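Local coordinates for protein putative acetyltransferase Ta0821 (Thermoplasma acidophilum DSM 1728, PDB 3C26) that probably transfers an acyl group, most likely acetyl, to a still unidentified acceptor, as a member of the GNAT acetyltransferase family, at residues A[119-124]-A[181-186]; A[75-80]-A[85-90]. All coordinates share one frame; numbering follows the deposited sequence.

Overall arrangement
From the N terminus, the first of the two contacts to close is interaction 2, where 75-80 turns back within a few residues on 85-90 as a beta hairpin. The chain then runs through helix 101-113 into strand 119-125, which lies alongside strand 85-92 in the GNAT core. Interaction 1 starts there and closes a much longer loop, through strands 141-153 and 164-168, when strand 180-183 returns against 119-124. The two contacts follow in series, neither nested nor crossed, with centres about 11 Å apart. They touch directly: Arg121 O lies 2.8 Å from Leu87 N, a probable hydrogen bond, and Leu80 CD1 packs 3.3 Å from Tyr181 O, bringing the hairpin against strand 180-183.

Interaction 1. Residues A[119-124]-A[181-186]; sequences RLRSAV and YMCSDD. With NO3 (nitrate ion), chain C; NO3 (nitrate ion), chain D.
Arg121 reaches from strand 119-124 of the GNAT core to the carbonyl of Tyr181, on the short two-stranded antiparallel sheet of 174-177 and 180-183. The two strand segments are not sheet neighbours, since their axes stay 8.4 Å apart, and a side chain bridges the gap. The polar link is one hydrogen bond, Arg121 NH1 to Tyr181 O at 2.8 Å; with 145° at the hydrogen it is somewhat bent, and the donor is tilted from the carbonyl plane. The chain of Arg121 is extended from CG to NE (chi3 -177°), which carries the guanidinium across. Salt bridges to Asp82 and Glu263 hold this buried group and would probably offset its charge, while Asp82 accepts a bond from Cys183 N.

Nonpolar contact is slight: Arg121 CD comes to the edge of the Tyr181 ring, 4.2 Å from CD2. The ring's hydroxyl is hydrogen-bonded to Arg244.

Arg119 grips a nitrate, probably from the crystallisation liquor, NE to O3 at 2.8 Å and NH2 to O2 at 2.6 Å, both nearly straight at the guanidinium edge.

Beside Arg121, the sulfur of Cys183, disulfide-bonded to Cys174, sits obliquely to the guanidinium, its SG 3.8 Å from Arg121 NH2.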
# COMPACT_ATOMS: atom_id res chain seq x y z
N ARG A 119 -4.81 14.17 27.66
CA ARG A 119 -4.63 13.32 26.46
C ARG A 119 -4.40 14.05 25.15
O ARG A 119 -5.06 15.04 24.80
CB ARG A 119 -5.87 12.41 26.25
CG ARG A 119 -6.26 11.53 27.46
CD ARG A 119 -7.69 10.92 27.34
NE ARG A 119 -8.72 11.96 27.55
CZ ARG A 119 -10.04 11.81 27.39
NH1 ARG A 119 -10.57 10.65 27.00
NH2 ARG A 119 -10.85 12.84 27.61
N LEU A 120 -3.47 13.47 24.40
CA LEU A 120 -3.16 13.90 23.04
C LEU A 120 -3.46 12.70 22.15
O LEU A 120 -3.21 11.56 22.52
CB LEU A 120 -1.68 14.25 22.86
CG LEU A 120 -1.04 15.24 23.83
CD1 LEU A 120 0.49 15.34 23.57
CD2 LEU A 120 -1.74 16.62 23.80
N ARG A 121 -4.00 13.01 20.99
CA ARG A 121 -4.27 12.02 19.95
C ARG A 121 -3.74 12.48 18.61
O ARG A 121 -3.61 13.68 18.35
CB ARG A 121 -5.76 11.69 19.84
CG ARG A 121 -6.35 11.17 21.11
CD ARG A 121 -7.73 10.68 20.95
NE ARG A 121 -8.25 10.26 22.25
CZ ARG A 121 -9.33 10.76 22.84
NH1 ARG A 121 -10.09 11.60 22.22
NH2 ARG A 121 -9.69 10.33 24.04
N SER A 122 -3.48 11.50 17.75
CA SER A 122 -3.00 11.76 16.40
C SER A 122 -3.28 10.57 15.50
O SER A 122 -3.24 9.40 15.94
CB SER A 122 -1.49 12.08 16.42
OG SER A 122 -1.04 12.74 15.23
N ALA A 123 -3.49 10.89 14.22
CA ALA A 123 -3.73 9.90 13.24
C ALA A 123 -2.48 9.69 12.38
O ALA A 123 -1.89 10.65 11.84
CB ALA A 123 -4.97 10.27 12.38
N VAL A 124 -2.08 8.43 12.27
CA VAL A 124 -0.89 8.02 11.50
C VAL A 124 -1.17 6.86 10.54
O VAL A 124 -1.77 5.87 10.92
CB VAL A 124 0.28 7.61 12.44
CG1 VAL A 124 1.53 7.42 11.66
CG2 VAL A 124 0.44 8.64 13.59
N TYR A 181 -10.41 12.24 16.44
CA TYR A 181 -10.92 11.10 17.18
C TYR A 181 -11.32 11.58 18.59
O TYR A 181 -10.48 11.93 19.43
CB TYR A 181 -9.89 9.95 17.24
CG TYR A 181 -10.50 8.61 17.63
CD1 TYR A 181 -11.27 7.88 16.71
CD2 TYR A 181 -10.29 8.06 18.89
CE1 TYR A 181 -11.80 6.66 17.03
CE2 TYR A 181 -10.85 6.86 19.21
CZ TYR A 181 -11.62 6.17 18.29
OH TYR A 181 -12.16 4.95 18.66
N MSE A 182 -12.61 11.56 18.84
CA MSE A 182 -13.18 12.13 20.05
C MSE A 182 -14.20 11.21 20.69
O MSE A 182 -14.87 10.44 20.02
CB MSE A 182 -13.87 13.47 19.69
CG MSE A 182 -15.05 13.33 18.75
SE MSE A 182 -15.97 15.02 18.23
CE MSE A 182 -14.69 15.73 16.98
N CYS A 183 -14.33 11.35 21.99
CA CYS A 183 -15.27 10.55 22.74
C CYS A 183 -16.30 11.43 23.43
O CYS A 183 -16.08 12.61 23.72
CB CYS A 183 -14.57 9.66 23.77
SG CYS A 183 -13.08 8.82 23.12
N SER A 184 -17.46 10.84 23.61
CA SER A 184 -18.52 11.47 24.40
C SER A 184 -19.54 10.43 24.86
O SER A 184 -20.11 9.70 24.04
CB SER A 184 -19.19 12.60 23.62
OG SER A 184 -20.36 13.01 24.31
N ASP A 185 -19.71 10.39 26.19
CA ASP A 185 -20.61 9.45 26.95
C ASP A 185 -21.98 9.44 26.37
O ASP A 185 -22.70 8.43 26.34
CB ASP A 185 -20.80 9.89 28.42
CG ASP A 185 -19.54 9.70 29.27
OD1 ASP A 185 -18.52 9.18 28.74
OD2 ASP A 185 -19.56 10.08 30.46
N ASP A 186 -22.34 10.65 26.03
CA ASP A 186 -23.57 10.93 25.37
C ASP A 186 -23.22 11.42 24.00
O ASP A 186 -22.88 12.60 23.87
CB ASP A 186 -24.32 12.04 26.09
CG ASP A 186 -25.57 12.45 25.35
OD1 ASP A 186 -25.92 11.72 24.38
OD2 ASP A 186 -26.20 13.47 25.71
N NO3 C . -8.60 15.30 28.76
O1 NO3 C . -8.19 16.42 29.45
O2 NO3 C . -9.93 14.92 28.80
O3 NO3 C . -7.72 14.51 28.04
N NO3 D . 1.67 12.73 13.53
O1 NO3 D . 1.58 14.09 13.78
O2 NO3 D . 0.53 12.00 13.19
O3 NO3 D . 2.93 12.10 13.59

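Interaction 2. Residues A[75-80]-A[85-90]; sequences IHMEKL and VMLGGL. With EDO (1,2-ethanediol), chain E.
The His76 imidazole meets a bound 1,2-ethanediol, probably from the crystallisation liquor, at its edge, close to Gly88 and Met86 of the facing strand. Its ND1 lies 2.5 Å from EDO O2 in a nearly straight hydrogen bond whose donor may be either atom. Glu78 OE1 is also in the ring plane, at the edge, and Trp56 stacks on the ring. With CG anti to the backbone N (chi1 177°), the imidazole is carried away from the facing strand, on the sheet face shared with Glu78 and Met86. Replacing His76 by alanine is likely to leave Trp56 without its stacking partner and EDO O2 without the ND1 bond.

The backbones pair as antiparallel strands, their N-to-C directions 162° apart. His76 with Gly88 and Glu78 with Met86 are hydrogen-bonded pairs, each joined by two bonds; His76 N to Gly88 O, at 2.7 Å, runs nearly along the C=O axis. Met77 with Leu87 and Lys79 with Val85 are the non-hydrogen-bonded pairs between and beyond them. Past Gly88 the register slips by one, Ile75 lying nearest Leu90; the positive phi of Gly89 (64°), easily adopted by glycine, goes with this slip, consistent with the bulge familiar in GNAT folds.

On the other face Met77 (selenomethionine in this crystal, like Met86) and Leu87 lie side by side, Met77 CG a tight 3.4 Å from Leu87 CD2. Val85 CG1 adds to this cluster 4.0 Å from Met77 CB, and helix 101-113 covers it through Phe112, Leu113 and Thr109. The Ile75 and Leu90 side chains cross obliquely, with CD1 of Ile75 4.1 Å from CB of Leu90.

The Met77-Leu87 face is thus largely apolar, though Lys79 NZ hydrogen-bonds Lys116 O; the His76 face is mixed, with Glu78 salt-bridged to Lys180 and Leu80 CD2 packed 4.1 Å from Met86 CB.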
# COMPACT_ATOMS: atom_id res chain seq x y z
N ILE A 75 2.68 22.34 13.12
CA ILE A 75 1.84 21.36 13.79
C ILE A 75 0.49 22.04 14.09
O ILE A 75 0.46 23.19 14.54
CB ILE A 75 2.45 20.78 15.11
CG1 ILE A 75 1.59 19.67 15.68
CG2 ILE A 75 2.52 21.85 16.21
CD1 ILE A 75 1.80 18.37 15.10
N HIS A 76 -0.61 21.32 13.81
CA HIS A 76 -1.96 21.77 14.18
C HIS A 76 -2.40 21.13 15.51
O HIS A 76 -2.13 19.97 15.76
CB HIS A 76 -2.97 21.43 13.07
CG HIS A 76 -4.40 21.79 13.41
ND1 HIS A 76 -5.42 20.85 13.46
CD2 HIS A 76 -4.97 22.99 13.69
CE1 HIS A 76 -6.55 21.47 13.79
NE2 HIS A 76 -6.30 22.76 13.92
N MSE A 77 -3.05 21.91 16.37
CA MSE A 77 -3.63 21.39 17.61
C MSE A 77 -5.09 21.84 17.75
O MSE A 77 -5.46 22.98 17.48
CB MSE A 77 -2.91 21.95 18.84
CG MSE A 77 -1.45 21.88 18.84
SE MSE A 77 -0.78 23.06 20.29
CE MSE A 77 0.96 23.22 19.47
N GLU A 78 -5.93 20.94 18.22
CA GLU A 78 -7.30 21.30 18.42
C GLU A 78 -7.91 20.57 19.59
O GLU A 78 -7.97 19.34 19.60
CB GLU A 78 -8.13 21.05 17.14
CG GLU A 78 -9.57 21.42 17.37
CD GLU A 78 -10.38 21.54 16.13
OE1 GLU A 78 -9.82 21.92 15.09
OE2 GLU A 78 -11.59 21.26 16.20
N LYS A 79 -8.38 21.36 20.55
CA LYS A 79 -9.00 20.82 21.77
C LYS A 79 -10.37 20.29 21.38
O LYS A 79 -11.12 20.93 20.67
CB LYS A 79 -9.09 21.88 22.87
CG LYS A 79 -9.55 21.34 24.21
CD LYS A 79 -9.29 22.30 25.29
CE LYS A 79 -8.14 21.84 26.19
NZ LYS A 79 -7.82 22.86 27.28
N LEU A 80 -10.65 19.08 21.84
CA LEU A 80 -11.87 18.36 21.50
C LEU A 80 -12.84 18.46 22.67
O LEU A 80 -12.49 18.92 23.73
CB LEU A 80 -11.57 16.91 21.17
CG LEU A 80 -10.45 16.67 20.13
CD1 LEU A 80 -10.34 15.21 19.81
CD2 LEU A 80 -10.71 17.54 18.87
N VAL A 85 -6.73 16.70 23.14
CA VAL A 85 -6.24 17.56 22.06
C VAL A 85 -5.79 16.68 20.91
O VAL A 85 -4.95 15.81 21.07
CB VAL A 85 -5.06 18.51 22.53
CG1 VAL A 85 -4.48 19.30 21.35
CG2 VAL A 85 -5.55 19.42 23.64
N MSE A 86 -6.33 16.96 19.74
CA MSE A 86 -5.95 16.26 18.52
C MSE A 86 -4.85 17.03 17.88
O MSE A 86 -4.90 18.24 17.74
CB MSE A 86 -7.10 16.20 17.51
CG MSE A 86 -6.85 15.28 16.39
SE MSE A 86 -7.06 13.43 16.88
CE MSE A 86 -6.82 12.54 15.20
N LEU A 87 -3.87 16.28 17.44
CA LEU A 87 -2.72 16.85 16.76
C LEU A 87 -2.65 16.28 15.39
O LEU A 87 -2.98 15.09 15.15
CB LEU A 87 -1.44 16.48 17.48
CG LEU A 87 -1.34 16.88 18.95
CD1 LEU A 87 -0.10 16.24 19.50
CD2 LEU A 87 -1.35 18.45 19.15
N GLY A 88 -2.24 17.15 14.48
CA GLY A 88 -1.92 16.75 13.14
C GLY A 88 -1.40 17.86 12.27
O GLY A 88 -0.94 18.89 12.75
N GLY A 89 -1.44 17.63 10.98
CA GLY A 89 -0.96 18.63 10.06
C GLY A 89 0.53 18.87 10.24
O GLY A 89 1.01 19.97 10.07
N LEU A 90 1.26 17.83 10.66
CA LEU A 90 2.74 17.90 10.79
C LEU A 90 3.42 17.95 9.41
O LEU A 90 3.43 16.99 8.63
CB LEU A 90 3.31 16.75 11.68
CG LEU A 90 4.69 17.04 12.32
CD1 LEU A 90 5.03 15.97 13.40
CD2 LEU A 90 5.86 17.12 11.28
C1 EDO E . -6.92 17.32 13.68
O1 EDO E . -7.67 18.50 13.43
C2 EDO E . -5.73 17.31 12.77
O2 EDO E . -4.89 18.42 13.05